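PDB 5V8S: flavoprotein from Thermotoga maritima, which probably passes electrons from an FMN-binding flavodoxin domain to a di-iron centre held in a metallo-beta-lactamase-like domain. Local coordinates for residues A[75-78]-A[79-83]; A[127-130]-A[131-135]; A[207-210]-A[211-215]. The protein carries 1 engineered substitution. All coordinates share one frame; numbering follows the deposited sequence.

Contact 1: A[75-78]-A[79-83]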
loop_
_atom_site.group_PDB
_atom_site.type_symbol
_atom_site.label_atom_id
_atom_site.label_comp_id
_atom_site.label_asym_id
_atom_site.label_seq_id
_atom_site.Cartn_x
_atom_site.Cartn_y
_atom_site.Cartn_z
ATOM N N LYS A 75 -6.206 1.672 31.858
ATOM C CA LYS A 75 -5.864 1.197 33.194
ATOM C C LYS A 75 -4.543 1.790 33.646
ATOM O O LYS A 75 -4.405 2.227 34.799
ATOM C CB LYS A 75 -5.789 -0.334 33.203
ATOM C CG LYS A 75 -5.236 -0.940 34.505
ATOM C CD LYS A 75 -4.637 -2.328 34.282
ATOM C CE LYS A 75 -3.606 -2.662 35.356
ATOM N NZ LYS A 75 -4.187 -2.607 36.726
ATOM N N GLU A 76 -3.560 1.809 32.746
ATOM C CA GLU A 76 -2.271 2.411 33.052
ATOM C C GLU A 76 -2.424 3.895 33.364
ATOM O O GLU A 76 -1.750 4.422 34.259
ATOM C CB GLU A 76 -1.320 2.195 31.871
ATOM C CG GLU A 76 -0.863 0.745 31.673
ATOM C CD GLU A 76 -1.786 -0.095 30.787
ATOM O OE1 GLU A 76 -2.938 0.305 30.525
ATOM O OE2 GLU A 76 -1.340 -1.177 30.337
ATOM N N PHE A 77 -3.313 4.586 32.641
ATOM C CA PHE A 77 -3.511 6.015 32.863
ATOM C C PHE A 77 -4.066 6.286 34.255
ATOM O O PHE A 77 -3.583 7.174 34.969
ATOM C CB PHE A 77 -4.457 6.591 31.806
ATOM C CG PHE A 77 -4.731 8.046 31.997
ATOM C CD1 PHE A 77 -3.764 8.991 31.707
ATOM C CD2 PHE A 77 -5.953 8.474 32.491
ATOM C CE1 PHE A 77 -4.014 10.338 31.914
ATOM C CE2 PHE A 77 -6.202 9.816 32.687
ATOM C CZ PHE A 77 -5.242 10.742 32.396
ATOM N N ILE A 78 -5.087 5.529 34.655
ATOM C CA ILE A 78 -5.666 5.711 35.987
ATOM C C ILE A 78 -4.612 5.468 37.059
ATOM O O ILE A 78 -4.462 6.257 38.004
ATOM C CB ILE A 78 -6.898 4.804 36.176
ATOM C CG1 ILE A 78 -8.035 5.201 35.234
ATOM C CG2 ILE A 78 -7.370 4.815 37.623
ATOM C CD1 ILE A 78 -8.418 6.642 35.265
ATOM N N ASP A 79 -3.861 4.373 36.929
ATOM C CA ASP A 79 -2.853 4.062 37.936
ATOM C C ASP A 79 -1.815 5.173 38.031
ATOM O O ASP A 79 -1.446 5.593 39.133
ATOM C CB ASP A 79 -2.192 2.720 37.622
ATOM C CG ASP A 79 -3.191 1.573 37.603
ATOM O OD1 ASP A 79 -4.264 1.704 38.231
ATOM O OD2 ASP A 79 -2.901 0.540 36.961
ATOM N N ALA A 80 -1.354 5.687 36.887
ATOM C CA ALA A 80 -0.347 6.746 36.915
ATOM C C ALA A 80 -0.924 8.034 37.481
ATOM O O ALA A 80 -0.281 8.708 38.297
ATOM C CB ALA A 80 0.207 7.000 35.516
ATOM N N LEU A 81 -2.140 8.391 37.060
ATOM C CA LEU A 81 -2.785 9.597 37.568
ATOM C C LEU A 81 -2.933 9.552 39.087
ATOM O O LEU A 81 -2.739 10.568 39.773
ATOM C CB LEU A 81 -4.159 9.733 36.910
ATOM C CG LEU A 81 -5.010 10.934 37.311
ATOM C CD1 LEU A 81 -4.317 12.239 36.945
ATOM C CD2 LEU A 81 -6.364 10.837 36.647
ATOM N N SER A 82 -3.282 8.384 39.628
ATOM C CA SER A 82 -3.550 8.256 41.056
ATOM C C SER A 82 -2.299 8.445 41.897
ATOM O O SER A 82 -2.408 8.629 43.115
ATOM C CB SER A 82 -4.142 6.879 41.356
ATOM O OG SER A 82 -5.379 6.689 40.684
ATOM N N LYS A 83 -1.117 8.379 41.293
ATOM C CA LYS A 83 0.107 8.590 42.052
ATOM C C LYS A 83 0.363 10.064 42.328
ATOM O O LYS A 83 1.115 10.385 43.258
ATOM C CB LYS A 83 1.301 7.965 41.324
ATOM C CG LYS A 83 1.214 6.445 41.162
ATOM C CD LYS A 83 2.461 5.894 40.483
ATOM C CE LYS A 83 2.331 4.417 40.132
ATOM N NZ LYS A 83 3.551 3.893 39.437
#

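Contact 2: A[127-130]-A[131-135]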
loop_
_atom_site.group_PDB
_atom_site.type_symbol
_atom_site.label_atom_id
_atom_site.label_comp_id
_atom_site.label_asym_id
_atom_site.label_seq_id
_atom_site.Cartn_x
_atom_site.Cartn_y
_atom_site.Cartn_z
ATOM N N ARG A 127 -19.952 17.667 20.417
ATOM C CA ARG A 127 -20.693 16.743 19.563
ATOM C C ARG A 127 -19.981 15.401 19.462
ATOM O O ARG A 127 -20.625 14.343 19.501
ATOM C CB ARG A 127 -20.877 17.369 18.181
ATOM C CG ARG A 127 -21.812 18.565 18.213
ATOM C CD ARG A 127 -21.574 19.528 17.059
ATOM N NE ARG A 127 -21.713 18.895 15.755
ATOM C CZ ARG A 127 -21.620 19.548 14.598
ATOM N NH1 ARG A 127 -21.396 20.859 14.590
ATOM N NH2 ARG A 127 -21.754 18.893 13.449
ATOM N N LEU A 128 -18.649 15.419 19.332
ATOM C CA LEU A 128 -17.912 14.174 19.158
ATOM C C LEU A 128 -17.811 13.383 20.457
ATOM O O LEU A 128 -17.830 12.149 20.428
ATOM C CB LEU A 128 -16.520 14.450 18.569
ATOM C CG LEU A 128 -16.552 14.981 17.125
ATOM C CD1 LEU A 128 -15.219 15.559 16.702
ATOM C CD2 LEU A 128 -16.988 13.872 16.158
ATOM N N LEU A 129 -17.737 14.057 21.608
ATOM C CA LEU A 129 -17.710 13.296 22.855
ATOM C C LEU A 129 -19.012 12.547 23.069
ATOM O O LEU A 129 -19.017 11.450 23.633
ATOM C CB LEU A 129 -17.440 14.215 24.046
ATOM C CG LEU A 129 -16.019 14.756 24.157
ATOM C CD1 LEU A 129 -15.931 15.815 25.253
ATOM C CD2 LEU A 129 -15.035 13.620 24.423
ATOM N N GLU A 130 -20.120 13.120 22.626
ATOM C CA GLU A 130 -21.388 12.411 22.725
ATOM C C GLU A 130 -21.424 11.236 21.754
ATOM O O GLU A 130 -21.820 10.127 22.119
ATOM C CB GLU A 130 -22.532 13.370 22.438
ATOM C CG GLU A 130 -23.874 12.689 22.570
ATOM C CD GLU A 130 -25.022 13.581 22.154
ATOM O OE1 GLU A 130 -25.653 13.300 21.103
ATOM O OE2 GLU A 130 -25.283 14.563 22.875
ATOM N N GLY A 131 -20.994 11.456 20.516
ATOM C CA GLY A 131 -21.041 10.379 19.536
ATOM C C GLY A 131 -20.102 9.227 19.859
ATOM O O GLY A 131 -20.434 8.058 19.634
ATOM N N PHE A 132 -18.901 9.533 20.348
ATOM C CA PHE A 132 -17.954 8.464 20.664
ATOM C C PHE A 132 -18.329 7.744 21.948
ATOM O O PHE A 132 -18.275 6.513 22.015
ATOM C CB PHE A 132 -16.546 9.037 20.859
ATOM C CG PHE A 132 -15.889 9.553 19.608
ATOM C CD1 PHE A 132 -16.245 9.112 18.351
ATOM C CD2 PHE A 132 -14.894 10.501 19.709
ATOM C CE1 PHE A 132 -15.609 9.613 17.221
ATOM C CE2 PHE A 132 -14.261 10.994 18.592
ATOM C CZ PHE A 132 -14.617 10.552 17.348
ATOM N N TYR A 133 -18.681 8.496 22.987
ATOM C CA TYR A 133 -18.726 7.966 24.342
ATOM C C TYR A 133 -20.055 8.165 25.052
ATOM O O TYR A 133 -20.199 7.673 26.169
ATOM C CB TYR A 133 -17.632 8.609 25.214
ATOM C CG TYR A 133 -16.234 8.530 24.623
ATOM C CD1 TYR A 133 -15.622 7.297 24.388
ATOM C CD2 TYR A 133 -15.529 9.682 24.298
ATOM C CE1 TYR A 133 -14.345 7.220 23.838
ATOM C CE2 TYR A 133 -14.253 9.623 23.764
ATOM C CZ TYR A 133 -13.665 8.387 23.526
ATOM O OH TYR A 133 -12.398 8.307 22.992
ATOM N N GLY A 134 -21.016 8.852 24.445
ATOM C CA GLY A 134 -22.249 9.166 25.135
ATOM C C GLY A 134 -22.104 10.187 26.238
ATOM O O GLY A 134 -23.011 10.318 27.065
ATOM N N ILE A 135 -20.989 10.909 26.282
ATOM C CA ILE A 135 -20.764 11.936 27.298
ATOM C C ILE A 135 -21.526 13.190 26.883
ATOM O O ILE A 135 -21.296 13.743 25.804
ATOM C CB ILE A 135 -19.261 12.218 27.446
ATOM C CG1 ILE A 135 -18.554 10.997 28.044
ATOM C CG2 ILE A 135 -19.009 13.445 28.297
ATOM C CD1 ILE A 135 -17.026 11.017 27.902
#

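Contact 3: A[207-210]-A[211-215]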
loop_
_atom_site.group_PDB
_atom_site.type_symbol
_atom_site.label_atom_id
_atom_site.label_comp_id
_atom_site.label_asym_id
_atom_site.label_seq_id
_atom_site.Cartn_x
_atom_site.Cartn_y
_atom_site.Cartn_z
ATOM N N THR A 207 8.338 16.508 11.245
ATOM C CA THR A 207 7.906 16.695 9.865
ATOM C C THR A 207 7.047 15.525 9.408
ATOM O O THR A 207 6.011 15.717 8.761
ATOM C CB THR A 207 9.121 16.831 8.956
ATOM O OG1 THR A 207 9.875 17.965 9.395
ATOM C CG2 THR A 207 8.676 17.047 7.516
ATOM N N LYS A 208 7.473 14.303 9.727
ATOM C CA LYS A 208 6.707 13.118 9.350
ATOM C C LYS A 208 5.296 13.161 9.928
ATOM O O LYS A 208 4.326 12.831 9.237
ATOM C CB LYS A 208 7.454 11.881 9.838
ATOM C CG LYS A 208 6.906 10.552 9.356
ATOM C CD LYS A 208 7.781 9.436 9.942
ATOM C CE LYS A 208 7.299 8.047 9.649
ATOM N NZ LYS A 208 8.229 7.034 10.246
ATOM N N TYR A 209 5.170 13.555 11.201
ATOM C CA TYR A 209 3.872 13.715 11.853
ATOM C C TYR A 209 3.036 14.795 11.169
ATOM O O TYR A 209 1.853 14.591 10.873
ATOM C CB TYR A 209 4.098 14.059 13.335
ATOM C CG TYR A 209 2.817 14.300 14.081
ATOM C CD1 TYR A 209 2.110 13.240 14.623
ATOM C CD2 TYR A 209 2.303 15.593 14.246
ATOM C CE1 TYR A 209 0.923 13.450 15.308
ATOM C CE2 TYR A 209 1.127 15.799 14.912
ATOM C CZ TYR A 209 0.439 14.719 15.434
ATOM O OH TYR A 209 -0.748 14.933 16.099
ATOM N N ILE A 210 3.627 15.960 10.915
ATOM C CA ILE A 210 2.888 17.039 10.267
ATOM C C ILE A 210 2.283 16.567 8.962
ATOM O O ILE A 210 1.092 16.758 8.699
ATOM C CB ILE A 210 3.788 18.267 10.034
ATOM C CG1 ILE A 210 4.192 18.909 11.347
ATOM C CG2 ILE A 210 3.060 19.276 9.167
ATOM C CD1 ILE A 210 5.331 19.918 11.190
ATOM N N VAL A 211 3.109 15.995 8.094
ATOM C CA VAL A 211 2.629 15.665 6.755
ATOM C C VAL A 211 1.559 14.578 6.824
ATOM O O VAL A 211 0.484 14.700 6.218
ATOM C CB VAL A 211 3.784 15.276 5.814
ATOM C CG1 VAL A 211 3.232 14.933 4.420
ATOM C CG2 VAL A 211 4.819 16.406 5.692
ATOM N N THR A 212 1.833 13.503 7.570
ATOM C CA THR A 212 0.907 12.375 7.604
ATOM C C THR A 212 -0.408 12.712 8.292
ATOM O O THR A 212 -1.463 12.278 7.824
ATOM C CB THR A 212 1.527 11.121 8.233
ATOM O OG1 THR A 212 1.959 11.371 9.575
ATOM C CG2 THR A 212 2.675 10.584 7.367
ATOM N N VAL A 213 -0.369 13.466 9.396
ATOM C CA VAL A 213 -1.580 13.719 10.187
ATOM C C VAL A 213 -2.270 15.013 9.782
ATOM O O VAL A 213 -3.501 15.064 9.676
ATOM C CB VAL A 213 -1.228 13.694 11.687
ATOM C CG1 VAL A 213 -2.435 14.042 12.552
ATOM C CG2 VAL A 213 -0.682 12.337 12.072
ATOM N N ILE A 214 -1.495 16.079 9.566
ATOM C CA ILE A 214 -2.042 17.409 9.333
ATOM C C ILE A 214 -1.909 17.870 7.886
ATOM O O ILE A 214 -2.458 18.922 7.537
ATOM C CB ILE A 214 -1.388 18.437 10.282
ATOM C CG1 ILE A 214 -1.228 17.841 11.685
ATOM C CG2 ILE A 214 -2.205 19.722 10.337
ATOM C CD1 ILE A 214 -0.523 18.753 12.676
ATOM N N GLY A 215 -1.202 17.130 7.030
ATOM C CA GLY A 215 -0.775 17.698 5.763
ATOM C C GLY A 215 -1.903 18.141 4.851
ATOM O O GLY A 215 -1.738 19.077 4.067
#

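Contact 1: A[75-78]-A[79-83]
Phe77 and Leu81, one turn apart, meet on the inner side of helix 74-82, the helix of a beta-alpha-beta crossover that leads from strand 62-66 to strand 92-94 in the metallo-beta-lactamase-like domain. The apolar part of the contact is theirs. Both CG atoms stand anti to the backbone N, which sends the two side chains off the helix in a similar direction, and CE2 of Phe77 meets CD2 of Leu81 at 4.1 Å. Leu30 of strand 26-34 packs on both, and Trp69 meets the Phe77 ring edge-to-face.

The charged part lies on the exposed side. Lys75 bends at its last torsion (chi4 58°), bringing NZ to 3.4 Å from OD2 of Asp79, a salt bridge whose hydrogen bond is weak. OD2 of Asp79 also sits only 3.1 Å from the carbonyl O of Lys75, an approach of two acceptors that the nearby ammonium group would be expected to ease.

The backbone supplies regular i to i+4 helical bonds, among them Leu81 N to Phe77 O at 2.8 Å. Toward the C-terminal end of the helix Ile78 O is gripped twice by one residue: Ser82 N reaches it at 2.9 Å, while Ser82 OG, held beside its own backbone N by a chi1 of -62°, donates at 2.9 Å to the same Ile78 O from the opposite face of the carbonyl, 40° out of its plane.

Contact 2: A[127-130]-A[131-135]
Leu129 meets Tyr133 and Ile135 where helix 123-133 ends, and this is the tightly packed side. CD2 of Leu129 lies in the plane of the Tyr133 ring, at its edge, 4.0 Å from the ring atom CD2 of Tyr133. CB of Phe132 sits over the centre of one face of the same ring, 3.6 Å above its plane, and Tyr133 OH is hydrogen-bonded to OG of Ser103. Beyond the turn, CB of Ile135 comes back to 4.3 Å from CB of Leu129, and both residues pack on Leu106 and Ile119. Leu129 O accepts from Tyr133 N at 3.0 Å and, weakly, from Ile135 N.

A second patch pairs Leu128 with Phe132, whose CG lies beside its own backbone N (chi1 -70°); the ring thereby leans back along the helix, bringing its CE2 to 4.1 Å from CB of Leu128. The Phe132 ring meets that of Phe278 of the second subunit, and Leu128 packs on Trp363 of the same subunit.

The other side is looser. Arg127 and Gly134 are exposed, and extended Glu130 runs to a salt bridge with Lys136. Glu130 O accepts from Gly134 N at 2.8 Å and from Ser391 OG of the second subunit. Gly134 has a positive phi of 70°, the left-handed glycine that commonly terminates a helix, here where the beta-alpha-beta crossover turns toward strand 138-140.

Contact 3: A[207-210]-A[211-215]
Tyr209 lays one ring face against Val213: CG2 of Val213 stands 4.2 Å from the centroid of the Tyr209 ring, 28° off the normal, in a CH-pi contact. With CG anti to the backbone N (chi1 178°), the ring projects beside the next helical turn, where its CE2 also meets CD1 of Ile214 at 4.1 Å. The side chain of Tyr209 lies about 4 Å from the bound mu-oxo-diiron and touches the iron-site residue Asp180, and its ring meets Tyr185 edge-to-face.

Ile210 contributes through its carbonyl, which accepts from Ile214 N at 2.8 Å; the bond is bent (139° at the hydrogen), in keeping with a helix that widens into a pi-type turn over 211-214. Its side chain packs on Tyr255 of helix 248-260 and Ile221 of helix 218-228.

Val211 sits at the junction of the two domains, its side chain touching Leu314 of helix 310-316, on the flavodoxin side. Its N donates to Thr207 O at 3.0 Å, and its CG2 rests 3.4 Å from that same Thr207 O. Next to it, Lys208 O takes two bonds from Thr212, whose N and OG1 approach on opposite faces of the carbonyl; OG1 of Thr212 is 2.8 Å from Lys208 O.

How the contacts relate
The three contacts follow one another along the chain, all within the metallo-beta-lactamase-like part. Contacts 1 and 2 lie on crossover helices 74-82 and 123-133 of the same seven-stranded sheet, with centres 23 Å apart; both pack on helix 106-113. Contact 3 belongs to helix 196-214, which with helix 218-228 separates strands 175-179 and 235-238 along the chain; its centre is 30 Å from that of contact 1 and 26 Å from that of contact 2. Phe77 of contact 1 keeps its side chain about 14 Å from the mu-oxo-diiron. Contact 2 borders the second subunit, whereas contact 3 touches both the di-iron site and the flavodoxin domain, consistent with a place where the two domains join.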